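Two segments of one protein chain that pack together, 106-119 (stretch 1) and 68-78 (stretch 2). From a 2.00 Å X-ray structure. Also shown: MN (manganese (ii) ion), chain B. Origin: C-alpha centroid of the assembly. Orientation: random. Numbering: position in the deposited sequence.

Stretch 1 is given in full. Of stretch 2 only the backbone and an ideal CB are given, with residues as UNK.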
ATOM      1  N   GLU A 106      -8.310   5.348  -6.119  1.00 28.03           N
ATOM      2  CA  GLU A 106      -6.847   5.535  -6.052  1.00 27.48           C
ATOM      3  C   GLU A 106      -6.084   4.210  -5.994  1.00 27.82           C
ATOM      4  O   GLU A 106      -5.112   4.044  -6.730  1.00 27.78           O
ATOM      5  CB  GLU A 106      -6.444   6.456  -4.932  1.00 25.91           C
ATOM      6  CG  GLU A 106      -6.933   7.874  -5.156  1.00 26.67           C
ATOM      7  CD  GLU A 106      -6.513   8.876  -4.024  1.00 31.56           C
ATOM      8  OE1 GLU A 106      -5.735   8.537  -3.085  1.00 31.32           O
ATOM      9  OE2 GLU A 106      -6.914  10.038  -4.156  1.00 27.24           O
ATOM     10  N   GLU A 107      -6.555   3.288  -5.174  1.00 26.21           N
ATOM     11  CA  GLU A 107      -5.995   1.981  -5.091  1.00 28.41           C
ATOM     12  C   GLU A 107      -6.046   1.277  -6.490  1.00 29.01           C
ATOM     13  O   GLU A 107      -5.081   0.578  -6.932  1.00 27.44           O
ATOM     14  CB  GLU A 107      -6.731   1.125  -4.056  1.00 28.36           C
ATOM     15  CG  GLU A 107      -6.595   1.545  -2.593  1.00 30.84           C
ATOM     16  CD  GLU A 107      -5.153   1.446  -2.095  1.00 31.37           C
ATOM     17  OE1 GLU A 107      -4.530   0.410  -2.218  1.00 31.87           O
ATOM     18  OE2 GLU A 107      -4.631   2.427  -1.653  1.00 35.23           O
ATOM     19  N   HIS A 108      -7.182   1.379  -7.116  1.00 27.93           N
ATOM     20  CA  HIS A 108      -7.371   0.766  -8.406  1.00 29.53           C
ATOM     21  C   HIS A 108      -6.379   1.322  -9.429  1.00 27.93           C
ATOM     22  O   HIS A 108      -5.869   0.605 -10.246  1.00 26.44           O
ATOM     23  CB  HIS A 108      -8.749   1.071  -8.952  1.00 30.13           C
ATOM     24  CG  HIS A 108      -9.073   0.271 -10.165  1.00 35.33           C
ATOM     25  ND1 HIS A 108     -10.181   0.518 -10.938  1.00 41.19           N
ATOM     26  CD2 HIS A 108      -8.437  -0.781 -10.744  1.00 39.74           C
ATOM     27  CE1 HIS A 108     -10.241  -0.373 -11.916  1.00 41.16           C
ATOM     28  NE2 HIS A 108      -9.193  -1.171 -11.824  1.00 39.50           N
ATOM     29  N   LEU A 109      -6.242   2.634  -9.432  1.00 27.79           N
ATOM     30  CA  LEU A 109      -5.321   3.362 -10.272  1.00 27.37           C
ATOM     31  C   LEU A 109      -3.879   2.836 -10.162  1.00 26.83           C
ATOM     32  O   LEU A 109      -3.226   2.632 -11.189  1.00 24.99           O
ATOM     33  CB  LEU A 109      -5.396   4.864 -10.005  1.00 29.02           C
ATOM     34  CG  LEU A 109      -4.515   5.669 -11.012  1.00 33.36           C
ATOM     35  CD1 LEU A 109      -5.284   5.961 -12.315  1.00 38.10           C
ATOM     36  CD2 LEU A 109      -4.043   6.926 -10.391  1.00 36.50           C
ATOM     37  N   HIS A 110      -3.446   2.542  -8.945  1.00 25.67           N
ATOM     38  CA  HIS A 110      -2.152   1.996  -8.658  1.00 24.72           C
ATOM     39  C   HIS A 110      -2.001   0.641  -9.330  1.00 25.03           C
ATOM     40  O   HIS A 110      -0.984   0.404  -9.996  1.00 24.82           O
ATOM     41  CB  HIS A 110      -1.953   1.788  -7.092  1.00 24.03           C
ATOM     42  CG  HIS A 110      -2.034   3.066  -6.316  1.00 24.27           C
ATOM     43  ND1 HIS A 110      -2.209   3.106  -4.935  1.00 24.60           N
ATOM     44  CD2 HIS A 110      -1.895   4.359  -6.725  1.00 24.07           C
ATOM     45  CE1 HIS A 110      -2.193   4.377  -4.555  1.00 22.24           C
ATOM     46  NE2 HIS A 110      -2.001   5.154  -5.619  1.00 24.03           N
ATOM     47  N   ALA A 111      -3.017  -0.223  -9.171  1.00 24.79           N
ATOM     48  CA  ALA A 111      -3.015  -1.562  -9.776  1.00 25.71           C
ATOM     49  C   ALA A 111      -2.941  -1.451 -11.341  1.00 25.77           C
ATOM     50  O   ALA A 111      -2.182  -2.175 -11.986  1.00 25.38           O
ATOM     51  CB  ALA A 111      -4.252  -2.354  -9.332  1.00 25.98           C
ATOM     52  N   ILE A 112      -3.656  -0.511 -11.944  1.00 26.82           N
ATOM     53  CA  ILE A 112      -3.630  -0.401 -13.398  1.00 26.91           C
ATOM     54  C   ILE A 112      -2.240   0.015 -13.853  1.00 27.70           C
ATOM     55  O   ILE A 112      -1.702  -0.540 -14.830  1.00 25.14           O
ATOM     56  CB  ILE A 112      -4.645   0.640 -13.900  1.00 27.15           C
ATOM     57  CG1 ILE A 112      -6.108   0.187 -13.611  1.00 29.77           C
ATOM     58  CG2 ILE A 112      -4.468   0.865 -15.371  1.00 29.12           C
ATOM     59  CD1 ILE A 112      -7.092   1.471 -13.618  1.00 30.98           C
ATOM     60  N   ALA A 113      -1.686   1.045 -13.194  1.00 26.24           N
ATOM     61  CA  ALA A 113      -0.372   1.576 -13.572  1.00 26.97           C
ATOM     62  C   ALA A 113       0.686   0.434 -13.481  1.00 26.01           C
ATOM     63  O   ALA A 113       1.446   0.209 -14.410  1.00 27.98           O
ATOM     64  CB  ALA A 113       0.054   2.683 -12.671  1.00 25.34           C
ATOM     65  N   LEU A 114       0.699  -0.294 -12.367  1.00 25.90           N
ATOM     66  CA  LEU A 114       1.674  -1.356 -12.198  1.00 26.29           C
ATOM     67  C   LEU A 114       1.533  -2.458 -13.239  1.00 26.04           C
ATOM     68  O   LEU A 114       2.516  -2.917 -13.804  1.00 25.95           O
ATOM     69  CB  LEU A 114       1.600  -1.982 -10.814  1.00 27.14           C
ATOM     70  CG  LEU A 114       2.078  -1.146  -9.609  1.00 30.71           C
ATOM     71  CD1 LEU A 114       1.424  -1.716  -8.347  1.00 30.94           C
ATOM     72  CD2 LEU A 114       3.611  -1.226  -9.441  1.00 31.36           C
ATOM     73  N   ARG A 115       0.312  -2.924 -13.438  1.00 26.13           N
ATOM     74  CA  ARG A 115       0.073  -3.985 -14.414  1.00 26.57           C
ATOM     75  C   ARG A 115       0.483  -3.583 -15.818  1.00 25.38           C
ATOM     76  O   ARG A 115       1.194  -4.340 -16.476  1.00 24.35           O
ATOM     77  CB  ARG A 115      -1.381  -4.409 -14.418  1.00 26.70           C
ATOM     78  CG  ARG A 115      -1.718  -5.601 -15.291  1.00 25.10           C
ATOM     79  CD  ARG A 115      -3.178  -6.089 -15.139  1.00 27.42           C
ATOM     80  NE  ARG A 115      -3.387  -6.741 -13.867  1.00 27.29           N
ATOM     81  CZ  ARG A 115      -2.932  -7.937 -13.560  1.00 32.16           C
ATOM     82  NH1 ARG A 115      -2.335  -8.693 -14.464  1.00 32.75           N
ATOM     83  NH2 ARG A 115      -3.140  -8.413 -12.349  1.00 32.00           N
ATOM     84  N   GLU A 116       0.030  -2.412 -16.249  1.00 25.86           N
ATOM     85  CA  GLU A 116       0.326  -1.892 -17.576  1.00 27.08           C
ATOM     86  C   GLU A 116       1.820  -1.655 -17.808  1.00 26.53           C
ATOM     87  O   GLU A 116       2.365  -2.027 -18.873  1.00 27.32           O
ATOM     88  CB  GLU A 116      -0.501  -0.665 -17.911  1.00 26.51           C
ATOM     89  CG  GLU A 116      -1.960  -1.062 -18.095  1.00 30.20           C
ATOM     90  CD  GLU A 116      -2.915   0.083 -18.441  1.00 28.36           C
ATOM     91  OE1 GLU A 116      -2.457   1.225 -18.613  1.00 32.46           O
ATOM     92  OE2 GLU A 116      -4.139  -0.211 -18.482  1.00 35.17           O
ATOM     93  N   TYR A 117       2.501  -1.103 -16.821  1.00 25.81           N
ATOM     94  CA  TYR A 117       3.930  -0.943 -16.935  1.00 25.64           C
ATOM     95  C   TYR A 117       4.526  -2.330 -17.165  1.00 26.73           C
ATOM     96  O   TYR A 117       5.359  -2.544 -18.056  1.00 27.34           O
ATOM     97  CB  TYR A 117       4.535  -0.317 -15.679  1.00 25.44           C
ATOM     98  CG  TYR A 117       6.035  -0.185 -15.756  1.00 22.77           C
ATOM     99  CD1 TYR A 117       6.634   1.004 -16.104  1.00 26.19           C
ATOM    100  CD2 TYR A 117       6.842  -1.252 -15.413  1.00 26.93           C
ATOM    101  CE1 TYR A 117       8.063   1.115 -16.184  1.00 25.13           C
ATOM    102  CE2 TYR A 117       8.203  -1.191 -15.492  1.00 26.18           C
ATOM    103  CZ  TYR A 117       8.819  -0.013 -15.907  1.00 26.56           C
ATOM    104  OH  TYR A 117      10.220   0.027 -15.914  1.00 30.46           O
ATOM    105  N   LEU A 118       4.172  -3.284 -16.322  1.00 27.10           N
ATOM    106  CA  LEU A 118       4.831  -4.568 -16.325  1.00 26.48           C
ATOM    107  C   LEU A 118       4.648  -5.410 -17.620  1.00 28.26           C
ATOM    108  O   LEU A 118       5.594  -6.130 -18.051  1.00 27.07           O
ATOM    109  CB  LEU A 118       4.366  -5.378 -15.147  1.00 28.03           C
ATOM    110  CG  LEU A 118       4.913  -4.951 -13.771  1.00 27.96           C
ATOM    111  CD1 LEU A 118       4.325  -5.789 -12.636  1.00 30.03           C
ATOM    112  CD2 LEU A 118       6.434  -4.991 -13.784  1.00 31.24           C
ATOM    113  N   VAL A 119       3.436  -5.354 -18.170  1.00 27.65           N
ATOM    114  CA  VAL A 119       3.111  -6.106 -19.342  1.00 28.33           C
ATOM    115  C   VAL A 119       3.699  -5.415 -20.589  1.00 29.71           C
ATOM    116  O   VAL A 119       4.135  -6.093 -21.485  1.00 30.28           O
ATOM    117  CB  VAL A 119       1.593  -6.401 -19.490  1.00 29.57           C
ATOM    118  CG1 VAL A 119       0.836  -5.182 -19.855  1.00 26.72           C
ATOM    119  CG2 VAL A 119       1.386  -7.521 -20.583  1.00 31.46           C
ATOM    120  N   UNK A  68       9.174  -6.960  -5.708  1.00 32.37           N
ATOM    121  CA  UNK A  68       8.461  -5.919  -4.928  1.00 31.02           C
ATOM    122  C   UNK A  68       7.201  -5.432  -5.696  1.00 31.44           C
ATOM    123  O   UNK A  68       6.121  -5.256  -5.101  1.00 29.83           O
ATOM    124  CB  UNK A  68       9.393  -4.740  -4.642  1.00 31.02           C
ATOM    125  N   UNK A  69       7.341  -5.241  -6.996  1.00 30.29           N
ATOM    126  CA  UNK A  69       6.230  -4.765  -7.801  1.00 31.31           C
ATOM    127  C   UNK A  69       5.083  -5.819  -7.910  1.00 31.99           C
ATOM    128  O   UNK A  69       3.941  -5.458  -7.961  1.00 32.65           O
ATOM    129  CB  UNK A  69       6.742  -4.394  -9.194  1.00 31.31           C
ATOM    130  N   UNK A  70       5.438  -7.083  -8.020  1.00 33.04           N
ATOM    131  CA  UNK A  70       4.464  -8.170  -8.094  1.00 34.92           C
ATOM    132  C   UNK A  70       3.707  -8.303  -6.807  1.00 33.87           C
ATOM    133  O   UNK A  70       2.499  -8.471  -6.832  1.00 32.66           O
ATOM    134  CB  UNK A  70       5.150  -9.495  -8.432  1.00 34.92           C
ATOM    135  N   UNK A  71       4.405  -8.150  -5.674  1.00 33.53           N
ATOM    136  CA  UNK A  71       3.721  -8.141  -4.382  1.00 32.33           C
ATOM    137  C   UNK A  71       2.726  -7.005  -4.302  1.00 31.78           C
ATOM    138  O   UNK A  71       1.584  -7.210  -3.880  1.00 31.79           O
ATOM    139  CB  UNK A  71       4.731  -8.032  -3.238  1.00 32.33           C
ATOM    140  N   UNK A  72       3.114  -5.801  -4.762  1.00 32.28           N
ATOM    141  CA  UNK A  72       2.212  -4.636  -4.715  1.00 32.40           C
ATOM    142  C   UNK A  72       0.966  -4.832  -5.558  1.00 31.84           C
ATOM    143  O   UNK A  72      -0.197  -4.480  -5.173  1.00 29.67           O
ATOM    144  CB  UNK A  72       2.947  -3.379  -5.186  1.00 32.40           C
ATOM    145  N   UNK A  73       1.227  -5.378  -6.724  1.00 30.70           N
ATOM    146  CA  UNK A  73       0.167  -5.593  -7.682  1.00 31.33           C
ATOM    147  C   UNK A  73      -0.864  -6.570  -7.146  1.00 30.94           C
ATOM    148  O   UNK A  73      -2.117  -6.313  -7.215  1.00 30.43           O
ATOM    149  CB  UNK A  73       0.742  -6.100  -9.006  1.00 31.33           C
ATOM    150  N   UNK A  74      -0.380  -7.659  -6.539  1.00 32.13           N
ATOM    151  CA  UNK A  74      -1.285  -8.672  -5.991  1.00 33.55           C
ATOM    152  C   UNK A  74      -2.142  -8.053  -4.886  1.00 33.43           C
ATOM    153  O   UNK A  74      -3.349  -8.269  -4.808  1.00 32.91           O
ATOM    154  CB  UNK A  74      -0.499  -9.870  -5.454  1.00 33.55           C
ATOM    155  N   UNK A  75      -1.507  -7.295  -4.011  1.00 33.78           N
ATOM    156  CA  UNK A  75      -2.211  -6.648  -2.888  1.00 34.87           C
ATOM    157  C   UNK A  75      -3.215  -5.599  -3.392  1.00 35.29           C
ATOM    158  O   UNK A  75      -4.359  -5.506  -2.917  1.00 37.14           O
ATOM    159  CB  UNK A  75      -1.205  -5.993  -1.939  1.00 34.87           C
ATOM    160  N   UNK A  76      -2.793  -4.816  -4.375  1.00 36.03           N
ATOM    161  CA  UNK A  76      -3.651  -3.749  -4.885  1.00 36.77           C
ATOM    162  C   UNK A  76      -4.877  -4.318  -5.641  1.00 37.48           C
ATOM    163  O   UNK A  76      -5.933  -3.727  -5.594  1.00 36.45           O
ATOM    164  CB  UNK A  76      -2.844  -2.830  -5.804  1.00 36.77           C
ATOM    165  N   UNK A  77      -4.690  -5.409  -6.371  1.00 38.07           N
ATOM    166  CA  UNK A  77      -5.811  -6.088  -7.061  1.00 39.92           C
ATOM    167  C   UNK A  77      -6.870  -6.660  -6.061  1.00 42.56           C
ATOM    168  O   UNK A  77      -8.024  -6.767  -6.405  1.00 43.00           O
ATOM    169  CB  UNK A  77      -5.261  -7.220  -7.930  1.00 39.92           C
ATOM    170  N   UNK A  78      -6.456  -6.999  -4.840  1.00 45.84           N
ATOM    171  CA  UNK A  78      -7.336  -7.569  -3.794  1.00 48.65           C
ATOM    172  C   UNK A  78      -7.684  -6.623  -2.632  1.00 49.56           C
ATOM    173  O   UNK A  78      -8.528  -5.736  -2.807  1.00 50.48           O
ATOM    174  CB  UNK A  78      -6.669  -8.818  -3.214  1.00 48.65           C
TER
HETATM  175 MN    MN B 888      -3.252   2.978  -0.110  1.00 29.89          MN

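The two helices run roughly antiparallel, at 141° between their N-to-C directions, with axes 8.7 Å apart at closest approach.

Position 68 has nothing of stretch 1 within 5.5 Å of its ideal CB, so this contact sets no preference; it is Ala68.

Position 69 points toward stretch 1, its ideal CB 4.4 Å from Leu118 CD1 and 4.5 Å from Leu114 CD2. Two methyls at this range suit a small or medium apolar group: alanine, cysteine or valine. It is Cys69, chi1 m, whose SG lies 4.3 Å from Leu114 CD2.

Positions 70 and 71 have ideal CBs beyond reach, and 70 points away, so many side chains would do. They are Glu70 and Ile71.

Position 72 points toward stretch 1, with its ideal CB already 3.9 Å from Leu114 CD1. An aliphatic residue or alanine fits. It is Leu72, which makes its contact through CB, 3.8 Å from Leu114 CD1.

Position 73 points sideways, its ideal CB 4.5 Å from Leu114 CD1 and 5.1 Å from Leu118 CD1. A longer apolar chain, leucine, isoleucine or methionine, could turn back into the groove. Leu73 (chi1 t, chi2 p) does so, as a knob among Ala111, Leu114, Arg115 and Leu118. Its CD1 lies 4.3 Å from Ala111 CB, and its CD2 lies over one face of the Arg115 guanidinium, 3.9 Å from Arg115 NH2.

Positions 74 and 75 have nothing of stretch 1 within 5.5 Å of their ideal CBs, so again many side chains would do; they are Ile74 and Leu75.

Position 76 points toward stretch 1 at the closest backbone register, its CA 5.4 Å from Ala111 CA. The ideal CB is 3.8 Å from Ala111 CB, close packing that the small alanine permits. Alanine would fit the near space but leave the Glu107 carboxylate and His110 ND1 unanswered; lysine or arginine could reach them. Lys76 extends past Ala111: its NZ donates to His110 ND1 at 2.9 Å, near the ring plane, and forms a salt bridge with Glu107 OE1 at 3.0 Å. Glu107 OE2 binds the manganese at 2.1 Å, so one carboxylate serves both cations.

Position 77 points sideways, its ideal CB 5.0 Å from Arg115 NH2. Aspartate, glutamate or asparagine could answer that donor. Asp77 OD2 accepts from Arg115 NH2 at 2.7 Å in a salt bridge, and water 1 links Asp77 OD1 to Arg115 NE.

Position 78 is out of reach, with phi at -107°, and stretch 1 sets no preference. Asn78 turns back on its own helix, ND2 donating to Ile74 O at 3.0 Å.

Stretch 2, residues 68-78: ACEILLILKDN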
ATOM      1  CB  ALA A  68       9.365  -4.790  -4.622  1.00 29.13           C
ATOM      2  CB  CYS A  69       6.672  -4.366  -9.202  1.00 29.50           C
ATOM      3  SG  CYS A  69       7.641  -2.852  -9.271  1.00 31.81           S
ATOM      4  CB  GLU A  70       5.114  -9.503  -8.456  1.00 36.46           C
ATOM      5  CG  GLU A  70       5.737  -9.447  -9.826  1.00 38.45           C
ATOM      6  CD  GLU A  70       6.385 -10.740 -10.255  1.00 44.32           C
ATOM      7  OE1 GLU A  70       7.454 -11.140  -9.742  1.00 46.65           O
ATOM      8  OE2 GLU A  70       5.789 -11.347 -11.168  1.00 49.36           O
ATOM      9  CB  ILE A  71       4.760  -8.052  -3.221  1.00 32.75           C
ATOM     10  CG1 ILE A  71       5.568  -9.345  -3.160  1.00 35.76           C
ATOM     11  CG2 ILE A  71       4.037  -7.718  -1.854  1.00 34.76           C
ATOM     12  CD1 ILE A  71       6.906  -9.159  -2.405  1.00 40.16           C
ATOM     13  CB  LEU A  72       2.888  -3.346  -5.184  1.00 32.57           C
ATOM     14  CG  LEU A  72       3.726  -2.566  -4.213  1.00 38.94           C
ATOM     15  CD1 LEU A  72       4.405  -1.344  -4.892  1.00 38.80           C
ATOM     16  CD2 LEU A  72       2.900  -2.189  -3.020  1.00 40.65           C
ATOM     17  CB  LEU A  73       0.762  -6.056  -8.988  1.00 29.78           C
ATOM     18  CG  LEU A  73      -0.295  -6.440 -10.031  1.00 33.14           C
ATOM     19  CD1 LEU A  73      -1.236  -5.232 -10.354  1.00 30.61           C
ATOM     20  CD2 LEU A  73       0.344  -7.011 -11.260  1.00 33.53           C
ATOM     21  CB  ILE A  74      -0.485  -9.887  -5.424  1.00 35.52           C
ATOM     22  CG1 ILE A  74       0.222 -10.681  -6.523  1.00 40.69           C
ATOM     23  CG2 ILE A  74      -1.368 -10.827  -4.579  1.00 40.06           C
ATOM     24  CD1 ILE A  74      -0.684 -11.508  -7.331  1.00 47.41           C
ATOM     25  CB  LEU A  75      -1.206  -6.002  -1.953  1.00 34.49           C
ATOM     26  CG  LEU A  75      -0.295  -6.943  -1.149  1.00 37.50           C
ATOM     27  CD1 LEU A  75       0.618  -6.167  -0.243  1.00 38.80           C
ATOM     28  CD2 LEU A  75      -1.151  -8.004  -0.351  1.00 40.35           C
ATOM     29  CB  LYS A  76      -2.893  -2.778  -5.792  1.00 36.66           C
ATOM     30  CG  LYS A  76      -1.784  -1.960  -5.082  1.00 38.71           C
ATOM     31  CD  LYS A  76      -2.234  -0.759  -4.443  1.00 35.96           C
ATOM     32  CE  LYS A  76      -1.026  -0.038  -3.759  1.00 34.14           C
ATOM     33  NZ  LYS A  76      -1.704   1.002  -3.003  1.00 30.57           N
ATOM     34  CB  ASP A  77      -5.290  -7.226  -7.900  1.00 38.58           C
ATOM     35  CG  ASP A  77      -4.840  -6.780  -9.283  1.00 38.65           C
ATOM     36  OD1 ASP A  77      -5.222  -5.667  -9.709  1.00 33.31           O
ATOM     37  OD2 ASP A  77      -4.150  -7.528 -10.027  1.00 38.92           O
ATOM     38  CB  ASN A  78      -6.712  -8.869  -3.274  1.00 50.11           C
ATOM     39  CG  ASN A  78      -6.760  -9.997  -4.358  1.00 54.84           C
ATOM     40  OD1 ASN A  78      -7.853 -10.575  -4.602  1.00 58.22           O
ATOM     41  ND2 ASN A  78      -5.603 -10.243  -5.068  1.00 56.05           N
TER
HETATM   42  O   HOH W   1      -4.985  -5.140 -12.271  1.00 45.89           O
HETATM   43  O   HOH W   2      -2.750   0.894   0.214  1.00 28.28           O
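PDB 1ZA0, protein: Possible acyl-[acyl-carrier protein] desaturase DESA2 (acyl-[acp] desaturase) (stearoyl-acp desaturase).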